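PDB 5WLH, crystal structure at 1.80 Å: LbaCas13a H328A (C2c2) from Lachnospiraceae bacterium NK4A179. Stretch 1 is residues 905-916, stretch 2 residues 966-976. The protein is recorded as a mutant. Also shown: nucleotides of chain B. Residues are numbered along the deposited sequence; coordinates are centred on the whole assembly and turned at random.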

# COMPACT_ATOMS: atom_id res chain seq x y z
N LYS A 905 -6.97 -18.30 -17.48
CA LYS A 905 -7.34 -16.99 -16.96
C LYS A 905 -6.11 -16.11 -16.73
O LYS A 905 -6.10 -14.93 -17.11
CB LYS A 905 -8.10 -17.12 -15.65
CG LYS A 905 -9.44 -17.82 -15.72
CD LYS A 905 -10.01 -17.78 -14.29
CE LYS A 905 -10.98 -18.89 -14.04
NZ LYS A 905 -11.33 -18.90 -12.60
N TRP A 906 -5.09 -16.64 -16.04
CA TRP A 906 -3.88 -15.85 -15.82
C TRP A 906 -3.29 -15.41 -17.14
O TRP A 906 -2.79 -14.29 -17.27
CB TRP A 906 -2.85 -16.66 -15.04
CG TRP A 906 -3.19 -16.82 -13.62
CD1 TRP A 906 -3.76 -17.93 -13.04
CD2 TRP A 906 -3.02 -15.86 -12.58
NE1 TRP A 906 -3.94 -17.71 -11.70
CE2 TRP A 906 -3.49 -16.45 -11.38
CE3 TRP A 906 -2.51 -14.56 -12.53
CZ2 TRP A 906 -3.47 -15.78 -10.16
CZ3 TRP A 906 -2.48 -13.90 -11.32
CH2 TRP A 906 -2.96 -14.51 -10.15
N TYR A 907 -3.31 -16.30 -18.13
CA TYR A 907 -2.83 -15.97 -19.46
C TYR A 907 -3.57 -14.78 -20.05
O TYR A 907 -2.96 -13.76 -20.38
CB TYR A 907 -2.98 -17.20 -20.35
CG TYR A 907 -2.69 -16.93 -21.80
CD1 TYR A 907 -1.58 -16.18 -22.19
CD2 TYR A 907 -3.50 -17.47 -22.79
CE1 TYR A 907 -1.31 -15.95 -23.54
CE2 TYR A 907 -3.25 -17.26 -24.13
CZ TYR A 907 -2.14 -16.51 -24.50
OH TYR A 907 -1.89 -16.31 -25.85
N ILE A 908 -4.89 -14.91 -20.22
CA ILE A 908 -5.63 -13.86 -20.91
C ILE A 908 -5.60 -12.55 -20.12
O ILE A 908 -5.43 -11.48 -20.70
CB ILE A 908 -7.07 -14.32 -21.20
CG1 ILE A 908 -7.04 -15.49 -22.19
CG2 ILE A 908 -7.91 -13.16 -21.76
CD1 ILE A 908 -6.36 -15.13 -23.55
N VAL A 909 -5.76 -12.61 -18.80
CA VAL A 909 -5.76 -11.37 -18.03
C VAL A 909 -4.41 -10.67 -18.15
O VAL A 909 -4.35 -9.48 -18.47
CB VAL A 909 -6.16 -11.62 -16.56
CG1 VAL A 909 -5.88 -10.38 -15.70
CG2 VAL A 909 -7.63 -11.95 -16.49
N SER A 910 -3.31 -11.39 -17.93
CA SER A 910 -2.01 -10.73 -17.99
C SER A 910 -1.68 -10.30 -19.41
O SER A 910 -1.04 -9.26 -19.61
CB SER A 910 -0.91 -11.64 -17.44
OG SER A 910 -0.69 -12.76 -18.28
N ARG A 911 -2.16 -11.06 -20.39
CA ARG A 911 -1.80 -10.79 -21.78
C ARG A 911 -2.41 -9.48 -22.27
O ARG A 911 -1.86 -8.86 -23.18
CB ARG A 911 -2.25 -11.95 -22.67
CG ARG A 911 -1.70 -11.90 -24.09
CD ARG A 911 -0.20 -12.05 -24.13
NE ARG A 911 0.26 -12.06 -25.52
CZ ARG A 911 0.58 -10.97 -26.23
NH1 ARG A 911 0.53 -9.76 -25.68
NH2 ARG A 911 0.96 -11.10 -27.49
N PHE A 912 -3.53 -9.06 -21.69
CA PHE A 912 -4.20 -7.83 -22.10
C PHE A 912 -3.74 -6.61 -21.30
O PHE A 912 -4.38 -5.56 -21.38
CB PHE A 912 -5.71 -7.99 -21.99
CG PHE A 912 -6.32 -8.54 -23.25
CD1 PHE A 912 -6.61 -7.69 -24.30
CD2 PHE A 912 -6.51 -9.90 -23.40
CE1 PHE A 912 -7.12 -8.18 -25.47
CE2 PHE A 912 -7.03 -10.40 -24.58
CZ PHE A 912 -7.33 -9.54 -25.62
N LEU A 913 -2.64 -6.73 -20.56
CA LEU A 913 -2.11 -5.60 -19.82
C LEU A 913 -1.07 -4.86 -20.64
O LEU A 913 -0.54 -5.38 -21.62
CB LEU A 913 -1.48 -6.07 -18.51
CG LEU A 913 -2.40 -6.80 -17.53
CD1 LEU A 913 -1.58 -7.28 -16.34
CD2 LEU A 913 -3.54 -5.85 -17.10
N SER A 914 -0.77 -3.62 -20.24
CA SER A 914 0.43 -2.99 -20.76
C SER A 914 1.65 -3.77 -20.27
O SER A 914 1.57 -4.50 -19.27
CB SER A 914 0.52 -1.54 -20.28
OG SER A 914 0.85 -1.52 -18.91
N PRO A 915 2.79 -3.64 -20.96
CA PRO A 915 4.01 -4.31 -20.48
C PRO A 915 4.36 -3.92 -19.06
O PRO A 915 4.78 -4.78 -18.27
CB PRO A 915 5.10 -3.83 -21.46
CG PRO A 915 4.37 -3.39 -22.68
CD PRO A 915 3.00 -2.94 -22.24
N ALA A 916 4.22 -2.65 -18.71
CA ALA A 916 4.54 -2.22 -17.35
C ALA A 916 3.59 -2.85 -16.35
O ALA A 916 4.00 -3.23 -15.25
CB ALA A 916 4.49 -0.70 -17.24
P U B 35 12.51 -6.98 -16.95
OP1 U B 35 11.82 -7.75 -15.89
OP2 U B 35 13.46 -7.79 -17.76
O5' U B 35 11.48 -6.28 -17.92
C5' U B 35 10.82 -7.00 -18.94
C4' U B 35 10.00 -6.05 -19.76
O4' U B 35 8.98 -5.44 -18.92
C3' U B 35 10.77 -4.86 -20.30
O3' U B 35 11.46 -5.21 -21.48
C2' U B 35 9.68 -3.81 -20.51
O2' U B 35 9.03 -4.01 -21.75
C1' U B 35 8.71 -4.13 -19.36
N1 U B 35 8.90 -3.21 -18.23
C2 U B 35 8.26 -1.99 -18.33
O2 U B 35 7.54 -1.70 -19.27
N3 U B 35 8.46 -1.15 -17.28
C4 U B 35 9.25 -1.37 -16.17
O4 U B 35 9.33 -0.48 -15.33
C5 U B 35 9.89 -2.65 -16.14
C6 U B 35 9.70 -3.51 -17.14
P A B 36 13.01 -4.87 -21.64
OP1 A B 36 13.39 -5.48 -22.93
OP2 A B 36 13.75 -5.19 -20.40
O5' A B 36 13.01 -3.30 -21.76
C5' A B 36 14.22 -2.60 -22.02
C4' A B 36 14.02 -1.56 -23.09
O4' A B 36 13.62 -2.20 -24.33
C3' A B 36 12.96 -0.52 -22.80
O3' A B 36 13.34 0.63 -23.55
C2' A B 36 11.72 -1.16 -23.43
O2' A B 36 10.66 -0.27 -23.70
C1' A B 36 12.32 -1.74 -24.71
N9 A B 36 11.64 -2.89 -25.29
C8 A B 36 11.07 -3.99 -24.69
N7 A B 36 10.63 -4.88 -25.54
C5 A B 36 10.96 -4.35 -26.79
C6 A B 36 10.77 -4.81 -28.11
N6 A B 36 10.17 -5.96 -28.40
N1 A B 36 11.23 -4.03 -29.12
C2 A B 36 11.83 -2.87 -28.83
N3 A B 36 12.07 -2.34 -27.63
C4 A B 36 11.60 -3.14 -26.65
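Stretch 2, residues 966-976: VIDLSVKLCGT

Two helices can pack closely where small side chains face each other, and this pair from LbaCas13a is a compact example. Residues 966-974 of stretch 2 are helical, the end of a helix that begins earlier in the chain, and they run in nearly the same direction as helix 905-911. The axes cross at -26° and approach to 8.5 Å, so contacts recur along both helices in step.

Val-966 opens the contact. Its CA-to-CB bond points toward stretch 1, and CG1 lies 3.3 Å from Tyr-907 CA, close against the backbone. Ile-967 starts out sideways, but its extended side chain (m, t) brings CD1 to 3.9 Å from Trp-906 CE3. Asp-968 points away and instead forms a salt bridge with Lys-972, one turn on, OD2 to NZ 2.6 Å. Leu-969 reaches back with CD2 to 3.9 Å from Tyr-907 CE1.

Ser-970 marks the tightest point, with its CA only 4.7 Å from that of Arg-911. Its OG donates a 2.8 Å hydrogen bond to Ser-910 OG, which in turn donates to Trp-906 O at 2.8 Å; the short chain of hydroxyls thus ends on a carbonyl of its neighbour helix.

Val-971 turns partly to the RNA, its CG1 3.3 Å from O4' of U35. Leu-973 places CB 3.5 Å from Arg-911 NH2, over one face of the guanidinium, while its carbonyl is linked to Arg-911 NH1 through a water. The CA-to-CB bond of Cys-974 points toward stretch 1, and its SG lies 3.1 Å from the O of Arg-911, the last residue of helix 905-911; Cys-974 O is 3.6 Å from Pro-915 CG. Gly-975 then leaves helical geometry, with CA 3.6 Å from the same Pro-915 CG. Thr-976 makes no direct contact with stretch 1 and closes the turn by donating from OG1 to Lys-972 O at 2.7 Å.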

# COMPACT_ATOMS: atom_id res chain seq x y z
N VAL A 966 3.58 -18.01 -17.30
CA VAL A 966 2.54 -17.45 -18.15
C VAL A 966 2.59 -15.93 -18.13
O VAL A 966 2.56 -15.28 -19.18
CB VAL A 966 1.16 -17.96 -17.71
CG1 VAL A 966 0.10 -17.16 -18.40
CG2 VAL A 966 1.01 -19.46 -18.05
N ILE A 967 2.63 -15.35 -16.93
CA ILE A 967 2.67 -13.89 -16.86
C ILE A 967 3.93 -13.37 -17.53
O ILE A 967 3.89 -12.37 -18.26
CB ILE A 967 2.57 -13.41 -15.41
CG1 ILE A 967 1.29 -13.89 -14.76
CG2 ILE A 967 2.61 -11.86 -15.38
CD1 ILE A 967 1.12 -13.40 -13.32
N ASP A 968 5.06 -14.03 -17.28
CA ASP A 968 6.32 -13.63 -17.90
C ASP A 968 6.22 -13.66 -19.42
O ASP A 968 6.75 -12.76 -20.11
CB ASP A 968 7.45 -14.55 -17.41
CG ASP A 968 8.76 -14.29 -18.13
OD1 ASP A 968 9.51 -13.40 -17.70
OD2 ASP A 968 9.04 -14.98 -19.14
N LEU A 969 5.52 -14.66 -19.97
CA LEU A 969 5.28 -14.69 -21.41
C LEU A 969 4.52 -13.45 -21.84
O LEU A 969 4.88 -12.81 -22.83
CB LEU A 969 4.53 -15.98 -21.79
CG LEU A 969 4.01 -16.05 -23.23
CD1 LEU A 969 4.20 -17.44 -23.84
CD2 LEU A 969 2.54 -15.62 -23.32
N SER A 970 3.51 -13.04 -21.05
CA SER A 970 2.78 -11.82 -21.36
C SER A 970 3.66 -10.58 -21.27
O SER A 970 3.61 -9.71 -22.14
CB SER A 970 1.57 -11.70 -20.43
OG SER A 970 0.58 -12.63 -20.80
N VAL A 971 4.49 -10.48 -20.22
CA VAL A 971 5.37 -9.32 -20.10
C VAL A 971 6.15 -9.13 -21.39
O VAL A 971 6.20 -8.04 -21.97
CB VAL A 971 6.33 -9.48 -18.90
CG1 VAL A 971 7.39 -8.35 -18.91
CG2 VAL A 971 5.57 -9.48 -17.59
N LYS A 972 6.76 -10.22 -21.87
CA LYS A 972 7.62 -10.15 -23.05
C LYS A 972 6.81 -9.84 -24.30
O LYS A 972 7.18 -8.97 -25.09
CB LYS A 972 8.37 -11.48 -23.19
CG LYS A 972 9.49 -11.65 -22.16
CD LYS A 972 9.78 -13.10 -21.86
CE LYS A 972 11.08 -13.29 -21.07
NZ LYS A 972 11.21 -14.69 -20.53
N LEU A 973 5.67 -10.52 -24.47
CA LEU A 973 4.90 -10.35 -25.69
C LEU A 973 4.09 -9.05 -25.70
O LEU A 973 3.87 -8.48 -26.78
CB LEU A 973 4.00 -11.57 -25.90
CG LEU A 973 4.73 -12.89 -26.20
CD1 LEU A 973 3.77 -13.97 -26.62
CD2 LEU A 973 5.78 -12.69 -27.31
N CYS A 974 3.64 -8.56 -24.54
CA CYS A 974 2.96 -7.27 -24.52
C CYS A 974 3.86 -6.16 -25.03
O CYS A 974 3.38 -5.20 -25.64
CB CYS A 974 2.46 -6.95 -23.11
SG CYS A 974 1.10 -8.06 -22.63
N GLY A 975 5.15 -6.27 -24.79
CA GLY A 975 6.10 -5.28 -25.25
C GLY A 975 6.68 -5.55 -26.62
O GLY A 975 7.58 -4.82 -27.05
N THR A 976 6.18 -6.57 -27.32
CA THR A 976 6.70 -6.92 -28.64
C THR A 976 5.71 -6.43 -29.69
O THR A 976 4.75 -7.11 -30.05
CB THR A 976 6.96 -8.41 -28.76
OG1 THR A 976 7.85 -8.80 -27.71
CG2 THR A 976 7.61 -8.70 -30.11
O HOH W 1 1.00 -8.02 -28.01
O HOH W 2 3.36 -9.33 -29.20